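Local structure of 3-deoxy-D-manno-octulosonate 8-phosphate phosphatase KdsC (Haemophilus influenzae Rd, 1K1E) at residues K75-L79 against D90-A95; K84-F89 against D111-A117; D107-L112 against A127-V131; A123-A127 against T141-K145. The protein hydrolyses 3-deoxy-D-manno-octulosonate 8-phosphate to 3-deoxy-D-manno-octulosonate and inorganic phosphate, a magnesium-dependent step of lipopolysaccharide biosynthesis. One frame throughout, in Å; residues are numbered along the deposited sequence.

Contact 1: K75-L79 against D90-A95; sequences KLFFL and DLMKQA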
# COMPACT_ATOMS: atom_id res chain seq x y z
N LYS A 75 -19.93 18.41 8.04
CA LYS A 75 -19.88 19.55 8.96
C LYS A 75 -19.77 19.16 10.43
O LYS A 75 -19.44 19.97 11.27
CB LYS A 75 -21.14 20.42 8.84
CG LYS A 75 -21.10 21.64 9.76
CD LYS A 75 -22.48 21.96 10.46
CE LYS A 75 -22.21 22.61 11.89
NZ LYS A 75 -23.41 22.72 12.75
N LEU A 76 -20.09 17.89 10.72
CA LEU A 76 -20.09 17.35 12.08
C LEU A 76 -18.86 16.51 12.36
O LEU A 76 -18.67 15.51 11.69
CB LEU A 76 -21.33 16.45 12.23
CG LEU A 76 -22.71 17.09 11.96
CD1 LEU A 76 -23.80 16.10 12.32
CD2 LEU A 76 -22.86 18.37 12.78
N PHE A 77 -18.05 16.88 13.34
CA PHE A 77 -16.87 16.10 13.64
C PHE A 77 -16.42 16.44 15.04
O PHE A 77 -16.70 17.51 15.56
CB PHE A 77 -15.71 16.43 12.68
CG PHE A 77 -15.49 17.88 12.50
CD1 PHE A 77 -14.63 18.56 13.33
CD2 PHE A 77 -16.10 18.53 11.44
CE1 PHE A 77 -14.35 19.91 13.10
CE2 PHE A 77 -15.82 19.90 11.20
CZ PHE A 77 -14.94 20.56 12.04
N PHE A 78 -15.68 15.53 15.63
CA PHE A 78 -15.12 15.70 16.95
C PHE A 78 -13.72 15.08 16.79
O PHE A 78 -13.52 13.83 16.65
CB PHE A 78 -15.97 14.93 17.95
CG PHE A 78 -15.99 15.53 19.30
CD1 PHE A 78 -17.19 15.64 19.99
CD2 PHE A 78 -14.83 15.99 19.89
CE1 PHE A 78 -17.23 16.21 21.30
CE2 PHE A 78 -14.85 16.58 21.21
CZ PHE A 78 -16.06 16.68 21.89
N LEU A 79 -12.75 15.97 16.81
CA LEU A 79 -11.34 15.63 16.59
C LEU A 79 -10.51 15.92 17.82
O LEU A 79 -10.82 16.85 18.59
CB LEU A 79 -10.80 16.42 15.37
CG LEU A 79 -11.67 16.36 14.08
CD1 LEU A 79 -11.02 17.13 12.93
CD2 LEU A 79 -11.85 14.89 13.62
N ASP A 90 -22.55 13.53 21.85
CA ASP A 90 -22.45 14.94 21.48
C ASP A 90 -22.73 15.08 20.01
O ASP A 90 -23.43 16.00 19.60
CB ASP A 90 -21.07 15.48 21.80
CG ASP A 90 -20.83 15.66 23.29
OD1 ASP A 90 -19.63 15.86 23.69
OD2 ASP A 90 -21.85 15.62 24.01
N LEU A 91 -22.17 14.16 19.20
CA LEU A 91 -22.40 14.25 17.74
C LEU A 91 -23.85 13.92 17.43
O LEU A 91 -24.47 14.49 16.52
CB LEU A 91 -21.43 13.29 17.01
CG LEU A 91 -19.97 13.74 17.00
CD1 LEU A 91 -19.07 12.56 16.46
CD2 LEU A 91 -19.81 15.02 16.07
N MET A 92 -24.42 13.00 18.17
CA MET A 92 -25.82 12.65 17.90
C MET A 92 -26.68 13.88 18.17
O MET A 92 -27.54 14.21 17.37
CB MET A 92 -26.32 11.54 18.82
CG MET A 92 -25.65 10.17 18.47
SD MET A 92 -25.86 9.03 19.84
CE MET A 92 -25.04 7.55 19.34
N LYS A 93 -26.41 14.53 19.31
CA LYS A 93 -27.19 15.70 19.67
C LYS A 93 -27.02 16.76 18.57
O LYS A 93 -28.00 17.45 18.20
CB LYS A 93 -26.75 16.24 21.04
CG LYS A 93 -27.80 17.09 21.75
N GLN A 94 -25.81 16.88 18.01
CA GLN A 94 -25.62 17.88 16.94
C GLN A 94 -26.41 17.47 15.73
O GLN A 94 -26.95 18.34 15.00
CB GLN A 94 -24.14 18.08 16.57
CG GLN A 94 -23.32 18.93 17.54
CD GLN A 94 -21.88 18.96 17.16
OE1 GLN A 94 -21.00 18.57 17.96
NE2 GLN A 94 -21.60 19.42 15.93
N ALA A 95 -26.52 16.17 15.52
CA ALA A 95 -27.25 15.68 14.33
C ALA A 95 -28.76 15.74 14.46
O ALA A 95 -29.49 15.70 13.46
CB ALA A 95 -26.81 14.19 13.98
O HOH W 1 -19.22 19.43 14.62
O HOH W 2 -23.30 21.22 14.80
O HOH W 3 -25.89 20.50 13.85
O HOH W 4 -18.26 18.77 17.42

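Contact 2: K84-F89 against D111-A117; sequences KETACF and DLPAFAA. With HG (mercury (II) ion), chain N; SO4 (sulfate ion), chain O.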
# COMPACT_ATOMS: atom_id res chain seq x y z
N LYS A 84 -14.19 8.34 23.23
CA LYS A 84 -15.23 8.35 22.23
C LYS A 84 -16.68 8.16 22.63
O LYS A 84 -17.55 8.61 21.90
CB LYS A 84 -14.86 7.34 21.12
CG LYS A 84 -13.56 7.75 20.44
CD LYS A 84 -13.24 6.86 19.23
CE LYS A 84 -11.89 7.28 18.57
NZ LYS A 84 -11.81 6.60 17.24
N GLU A 85 -16.96 7.55 23.78
CA GLU A 85 -18.36 7.38 24.12
C GLU A 85 -19.12 8.71 24.31
O GLU A 85 -20.25 8.83 23.88
CB GLU A 85 -18.52 6.56 25.41
CG GLU A 85 -20.01 6.45 25.82
CD GLU A 85 -20.18 5.85 27.22
OE1 GLU A 85 -19.28 5.09 27.64
OE2 GLU A 85 -21.21 6.14 27.89
N THR A 86 -18.54 9.70 24.98
CA THR A 86 -19.32 10.91 25.10
C THR A 86 -19.32 11.69 23.76
O THR A 86 -20.29 12.39 23.48
CB THR A 86 -18.81 11.80 26.24
OG1 THR A 86 -17.47 12.13 26.00
CG2 THR A 86 -18.93 11.04 27.57
N ALA A 87 -18.27 11.53 22.95
CA ALA A 87 -18.19 12.20 21.65
C ALA A 87 -19.37 11.69 20.86
O ALA A 87 -19.99 12.47 20.12
CB ALA A 87 -16.87 11.88 20.87
N CYS A 88 -19.70 10.40 20.98
CA CYS A 88 -20.84 9.90 20.23
C CYS A 88 -22.10 10.65 20.59
O CYS A 88 -22.82 11.10 19.70
CB CYS A 88 -21.20 8.40 20.47
SG CYS A 88 -19.86 7.31 19.82
N PHE A 89 -22.41 10.75 21.87
CA PHE A 89 -23.67 11.42 22.18
C PHE A 89 -23.72 12.89 21.78
O PHE A 89 -24.80 13.40 21.40
CB PHE A 89 -23.95 11.22 23.65
CG PHE A 89 -24.08 9.75 24.00
CD1 PHE A 89 -25.13 9.00 23.49
CD2 PHE A 89 -23.17 9.13 24.85
CE1 PHE A 89 -25.29 7.65 23.84
CE2 PHE A 89 -23.32 7.79 25.20
CZ PHE A 89 -24.38 7.05 24.70
N ASP A 111 -12.55 2.20 19.95
CA ASP A 111 -13.93 2.34 19.49
C ASP A 111 -14.94 1.49 20.26
O ASP A 111 -16.15 1.63 20.05
CB ASP A 111 -13.99 1.97 18.01
CG ASP A 111 -12.99 2.73 17.21
OD1 ASP A 111 -13.07 3.96 17.25
OD2 ASP A 111 -12.11 2.13 16.56
N LEU A 112 -14.46 0.60 21.13
CA LEU A 112 -15.38 -0.24 21.87
C LEU A 112 -16.49 0.58 22.59
O LEU A 112 -17.67 0.18 22.54
CB LEU A 112 -14.58 -1.12 22.87
CG LEU A 112 -13.79 -2.21 22.10
CD1 LEU A 112 -12.94 -3.00 23.15
CD2 LEU A 112 -14.72 -3.16 21.38
N PRO A 113 -16.15 1.70 23.25
CA PRO A 113 -17.21 2.47 23.93
C PRO A 113 -18.13 3.13 22.88
O PRO A 113 -19.31 3.36 23.16
CB PRO A 113 -16.45 3.52 24.74
CG PRO A 113 -15.06 2.94 24.90
CD PRO A 113 -14.82 2.25 23.55
N ALA A 114 -17.60 3.39 21.69
CA ALA A 114 -18.36 3.97 20.60
C ALA A 114 -19.40 3.02 20.03
O ALA A 114 -20.53 3.43 19.72
CB ALA A 114 -17.41 4.47 19.47
N PHE A 115 -19.04 1.74 19.93
CA PHE A 115 -19.97 0.75 19.44
C PHE A 115 -21.14 0.68 20.42
O PHE A 115 -22.27 0.60 20.00
CB PHE A 115 -19.33 -0.66 19.39
CG PHE A 115 -18.12 -0.76 18.49
CD1 PHE A 115 -17.07 -1.65 18.78
CD2 PHE A 115 -18.04 -0.02 17.32
CE1 PHE A 115 -15.96 -1.80 17.93
CE2 PHE A 115 -16.95 -0.17 16.47
CZ PHE A 115 -15.90 -1.07 16.77
N ALA A 116 -20.81 0.69 21.72
CA ALA A 116 -21.79 0.56 22.80
C ALA A 116 -22.74 1.76 22.85
O ALA A 116 -23.91 1.61 23.13
CB ALA A 116 -21.07 0.41 24.13
N ALA A 117 -22.23 2.93 22.56
CA ALA A 117 -23.06 4.12 22.60
C ALA A 117 -23.98 4.19 21.37
O ALA A 117 -25.12 4.72 21.49
CB ALA A 117 -22.23 5.29 22.67
HG HG N . -21.39 5.95 18.59
S SO4 O . -8.36 6.98 17.61
O1 SO4 O . -9.33 5.94 17.96
O2 SO4 O . -7.20 6.30 16.98
O3 SO4 O . -7.91 7.70 18.80
O4 SO4 O . -9.09 7.90 16.69

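Contact 3: D107-L112 against A127-V131; sequences DDSVDL and APIYV. With CO (cobalt (II) ion), chain M.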
# COMPACT_ATOMS: atom_id res chain seq x y z
N ASP A 107 -12.32 0.32 14.20
CA ASP A 107 -11.35 -0.79 13.98
C ASP A 107 -10.57 -1.22 15.22
O ASP A 107 -9.84 -2.20 15.14
CB ASP A 107 -10.28 -0.40 12.97
CG ASP A 107 -9.33 0.68 13.50
OD1 ASP A 107 -8.09 0.55 13.43
OD2 ASP A 107 -9.82 1.70 13.99
N ASP A 108 -10.66 -0.47 16.31
CA ASP A 108 -9.81 -0.81 17.47
C ASP A 108 -10.44 -0.63 18.83
O ASP A 108 -11.62 -0.22 18.94
CB ASP A 108 -8.47 0.01 17.38
CG ASP A 108 -7.28 -0.69 18.03
OD1 ASP A 108 -6.16 -0.09 17.98
OD2 ASP A 108 -7.45 -1.84 18.53
N SER A 109 -9.65 -0.94 19.87
CA SER A 109 -10.13 -0.88 21.26
C SER A 109 -10.76 0.44 21.61
O SER A 109 -11.78 0.45 22.33
CB SER A 109 -8.97 -1.20 22.23
OG SER A 109 -8.43 -2.49 21.89
N VAL A 110 -10.16 1.52 21.12
CA VAL A 110 -10.67 2.87 21.39
C VAL A 110 -12.12 2.98 20.95
O VAL A 110 -12.84 3.77 21.50
CB VAL A 110 -9.86 4.00 20.60
CG1 VAL A 110 -10.07 5.41 21.26
CG2 VAL A 110 -8.35 3.67 20.57
N ASP A 111 -12.55 2.20 19.95
CA ASP A 111 -13.93 2.34 19.49
C ASP A 111 -14.94 1.49 20.26
O ASP A 111 -16.15 1.63 20.05
CB ASP A 111 -13.99 1.97 18.01
CG ASP A 111 -12.99 2.73 17.21
OD1 ASP A 111 -13.07 3.96 17.25
OD2 ASP A 111 -12.11 2.13 16.56
N LEU A 112 -14.46 0.60 21.13
CA LEU A 112 -15.38 -0.24 21.87
C LEU A 112 -16.49 0.58 22.59
O LEU A 112 -17.67 0.18 22.54
CB LEU A 112 -14.58 -1.12 22.87
CG LEU A 112 -13.79 -2.21 22.10
CD1 LEU A 112 -12.94 -3.00 23.15
CD2 LEU A 112 -14.72 -3.16 21.38
N ALA A 127 -9.98 -5.59 11.63
CA ALA A 127 -10.04 -5.25 13.04
C ALA A 127 -9.74 -6.53 13.87
O ALA A 127 -9.94 -7.66 13.41
CB ALA A 127 -11.47 -4.74 13.42
N PRO A 128 -9.27 -6.36 15.11
CA PRO A 128 -9.01 -7.59 15.87
C PRO A 128 -10.24 -8.26 16.32
O PRO A 128 -11.33 -7.66 16.38
CB PRO A 128 -8.18 -7.13 17.07
CG PRO A 128 -8.61 -5.66 17.24
CD PRO A 128 -8.79 -5.17 15.82
N ILE A 129 -10.05 -9.51 16.72
CA ILE A 129 -11.15 -10.33 17.13
C ILE A 129 -12.05 -9.71 18.16
O ILE A 129 -13.28 -9.80 18.08
CB ILE A 129 -10.60 -11.62 17.68
CG1 ILE A 129 -9.73 -12.28 16.60
CG2 ILE A 129 -11.70 -12.50 18.20
CD1 ILE A 129 -10.54 -13.06 15.65
N TYR A 130 -11.43 -9.08 19.14
CA TYR A 130 -12.19 -8.49 20.21
C TYR A 130 -13.04 -7.30 19.80
O TYR A 130 -14.01 -6.98 20.47
CB TYR A 130 -11.29 -8.16 21.42
CG TYR A 130 -9.96 -7.53 21.08
CD1 TYR A 130 -9.84 -6.16 20.91
CD2 TYR A 130 -8.84 -8.32 20.89
CE1 TYR A 130 -8.64 -5.59 20.58
CE2 TYR A 130 -7.60 -7.73 20.55
CZ TYR A 130 -7.52 -6.38 20.40
OH TYR A 130 -6.32 -5.82 20.10
N VAL A 131 -12.69 -6.67 18.69
CA VAL A 131 -13.48 -5.57 18.15
C VAL A 131 -14.58 -6.22 17.27
O VAL A 131 -15.79 -5.87 17.33
CB VAL A 131 -12.55 -4.67 17.28
CG1 VAL A 131 -13.39 -3.86 16.31
CG2 VAL A 131 -11.70 -3.77 18.20
CO CO M . -9.12 3.58 14.35
O HOH W 5 -7.19 2.81 14.59
O HOH W 6 -5.95 -4.05 17.82
O HOH W 7 -9.70 3.48 16.40
O HOH W 8 -8.60 5.68 14.65

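Contact 4: A123-A127 against T141-K145; sequences AVADA and THGGK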
# COMPACT_ATOMS: atom_id res chain seq x y z
N ALA A 123 -17.48 -3.28 12.10
CA ALA A 123 -16.02 -3.32 12.25
C ALA A 123 -15.47 -3.63 10.90
O ALA A 123 -16.07 -4.43 10.15
CB ALA A 123 -15.61 -4.45 13.27
N VAL A 124 -14.34 -3.00 10.57
CA VAL A 124 -13.62 -3.29 9.31
C VAL A 124 -13.04 -4.69 9.39
O VAL A 124 -12.83 -5.24 10.49
CB VAL A 124 -12.49 -2.24 9.04
CG1 VAL A 124 -13.12 -0.87 8.84
CG2 VAL A 124 -11.48 -2.20 10.21
N ALA A 125 -12.81 -5.27 8.22
CA ALA A 125 -12.33 -6.67 8.17
C ALA A 125 -11.03 -7.01 8.88
O ALA A 125 -10.79 -8.17 9.21
CB ALA A 125 -12.22 -7.08 6.73
N ASP A 126 -10.15 -6.05 9.02
CA ASP A 126 -8.85 -6.33 9.63
C ASP A 126 -8.80 -5.90 11.07
O ASP A 126 -7.74 -5.89 11.68
CB ASP A 126 -7.67 -5.71 8.85
CG ASP A 126 -7.86 -4.23 8.56
OD1 ASP A 126 -6.84 -3.54 8.46
OD2 ASP A 126 -8.98 -3.71 8.40
N ALA A 127 -9.98 -5.59 11.63
CA ALA A 127 -10.04 -5.25 13.04
C ALA A 127 -9.74 -6.53 13.87
O ALA A 127 -9.94 -7.66 13.41
CB ALA A 127 -11.47 -4.74 13.42
N THR A 141 -14.55 -5.92 3.86
CA THR A 141 -13.46 -5.07 3.34
C THR A 141 -12.52 -4.49 4.40
O THR A 141 -12.96 -4.08 5.47
CB THR A 141 -14.05 -3.92 2.55
OG1 THR A 141 -14.99 -4.42 1.61
CG2 THR A 141 -12.93 -3.20 1.87
N HIS A 142 -11.21 -4.53 4.15
CA HIS A 142 -10.25 -3.97 5.11
C HIS A 142 -10.36 -2.49 5.24
O HIS A 142 -10.76 -1.80 4.28
CB HIS A 142 -8.82 -4.26 4.73
CG HIS A 142 -8.43 -5.70 4.92
ND1 HIS A 142 -7.11 -6.11 5.03
CD2 HIS A 142 -9.18 -6.81 5.01
CE1 HIS A 142 -7.08 -7.43 5.19
NE2 HIS A 142 -8.33 -7.88 5.17
N GLY A 143 -9.98 -1.97 6.41
CA GLY A 143 -10.01 -0.55 6.58
C GLY A 143 -9.18 0.17 5.49
O GLY A 143 -8.11 -0.29 5.05
N GLY A 144 -9.65 1.34 5.09
CA GLY A 144 -8.97 2.11 4.04
C GLY A 144 -9.08 1.59 2.62
O GLY A 144 -8.55 2.22 1.66
N LYS A 145 -9.78 0.46 2.46
CA LYS A 145 -9.95 -0.13 1.14
C LYS A 145 -11.39 -0.11 0.69
O LYS A 145 -11.75 -0.88 -0.20
CB LYS A 145 -9.45 -1.58 1.11
CG LYS A 145 -8.03 -1.71 1.60
CD LYS A 145 -7.07 -0.81 0.88
CE LYS A 145 -5.61 -1.12 1.33
NZ LYS A 145 -4.72 0.06 1.04
O HOH W 9 -6.28 -2.21 5.93

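Contact 1: K75-L79 against D90-A95
Leu76, Leu91 and Phe78 carry this contact, in which the outermost strand 76-79 of the parallel Rossmann-like sheet meets the end of helix 84-95, the helix of the beta-alpha-beta crossover that leads on to strand 102-106. The two segments run nearly antiparallel, at 161°, with their axes 8.9 Å apart. Leu76 and Phe78 both point toward the helix, and Leu91 reaches in between them: its CD1 lies 4.2 Å from Phe78 CB, and its CD2 lies 4.4 Å from Leu76 CB and 3.7 Å from Phe77 N. The other end of Leu76 continues along the helix, with CD1 3.9 Å from Ala95 CB. Beyond the pair of segments, Leu76 and Leu91 both rest on Phe10 of strand 10-14, so this packing belongs to the core over the sheet. Farther along the strand, Phe78 presents its ring edge to Asp90, with Phe78 CE1 3.4 Å from Asp90 OD1. No direct hydrogen bond joins strand and helix; waters fill the gap near Gln94. A single water accepts hydrogen bonds from both Phe77 N (3.1 Å) and Gln94 NE2 (2.7 Å).

Contact 2: K84-F89 against D111-A117
A mercury ion sits wedged between the two helices, held by Cys88 SG at 2.4 Å and by Ala114 O at 2.9 Å, with Cys118 as a further ligand. Around it, the first turns of helix 84-95 and helix 112-117 pack side by side on one face of the Rossmann-like HAD sheet, their segment axes 7.9 Å apart and crossing at -35°. Helix 112-117 offers small residues, Ala117 the most buried by the contact: its CB lies 3.9 Å from Cys88 CB and 3.4 Å from Phe89 CZ, while Glu85 CB lies 3.7 Å from Pro113 CB. The backbones come closest at Glu85 and Ala114, with CA atoms 4.9 Å apart. At the N-terminal ends the contact becomes polar and enters the active site. Lys84, a substrate-binding residue by similarity and consistent with the motif III lysine of HAD enzymes, also salt-bridges Asp14; Asp111 is hydrogen-bonded to Tyr104 as well. Lys84 NZ donates to Asp111 OD1 at 2.9 Å and to sulfate O1 at 2.7 Å.

Contact 3: D107-L112 against A127-V131
Asp107 adopts a p rotamer (chi1 69°), which places OD2 on the cobalt, 2.0 Å from the ion. Its backbone carbonyl faces the other segment: Asp107 O lies 3.2 Å from Pro128 CD and 3.5 Å from Ala127 CB, buried among carbons with no hydrogen-bonding partner. Asp111, in the m rotamer, folds back under the loop, so that OD2 accepts from Asp107 N and Asp108 N, both at 3.0 Å, and from a cobalt-bound water at 2.8 Å. One carboxylate thus ties the loop backbone to the metal's hydration shell.

Across the gap, Val131 pushes CG2 to within 3.4 Å of Asp108 C, and Leu112 brings CD2 4.4 Å from the same Val131 CG2. Tyr130, with chi1 at 43° (p), swings its ring beside the loop; its CE1 is 3.4 Å from Ser109 OG. A water donates to both Tyr130 OH (2.9 Å) and Asp108 OD2 (2.8 Å). The second subunit takes up the polar ends: its Arg39 salt-bridges Asp107 and its Arg149 Asp108, while Asp153 and the carbonyl of Phe165, both of the second subunit, hydrogen-bond Tyr130 OH and Ser109 OG. Asp14 and Asp16 complete the metal's protein ligands. A metal-binding aspartate after a central strand, followed four residues later by a second aspartate, is the motif IV loop of the HAD phosphatase active site.

Contact 4: A123-A127 against T141-K145
Asp126 lays its CB over the face of the His142 imidazole, 4.0 Å from the ring centroid and 12° off the ring normal, a CH-pi contact. The same side chain, in the p rotamer, turns its carboxylate to the amide that follows His142: Gly143 N donates to Asp126 OD2 at 2.8 Å in a nearly linear hydrogen bond (174°). A water bridges the rest, donating to Asp126 OD1 at 2.9 Å and Gly143 O at 2.8 Å. Just before Asp126, Ala125 N gives a second bond across the contact, to Thr141 O at 3.0 Å, and Ala125 CB touches His142 CD2 at 3.5 Å.

Both segments are loops at the C-terminal ends of neighbouring parallel strands, 120-123 and 137-138, the end of a Rossmann-like HAD sheet where the active site lies. Each contains a turn: type I from Val124 to Ala127, closed by Ala127 N to Val124 O at 3.1 Å, and type II from His142 to Lys145, closed by Lys145 N to His142 O, also at 3.1 Å. Gly144 holds the third position of the type II turn with phi 73°, a value that favours glycine. Gly144 also hydrogen-bonds Val18 through its backbone, and its carbonyl O hydrogen-bonds His37 ND1. Val124 points toward the 141-145 loop, its CB 3.6 Å from Gly143 N, and also packs on Val18 and the metal ligand Asp107.

In the fold
From the N terminus, contact 1 comes first, closing the short connection between edge strand 76-79 and the far end of helix 84-95, most of it already helix. Contact 2 starts within that connection, on the same helix, and ends at 111-117, so the two cross; Met92 CE against Ala117 O (3.6 Å) joins them. Contact 3 in turn crosses contact 2, sharing Asp111 and Leu112, and spans strand 120-123 to reach helix 129-132. Contact 4 opens at 123-127, shares Ala127 with contact 3 and reaches the loop after strand 137-138. Helix packing over one face of the sheet thus passes into the loops round the cobalt, with contacts 1 and 4 about 23 Å apart between centres.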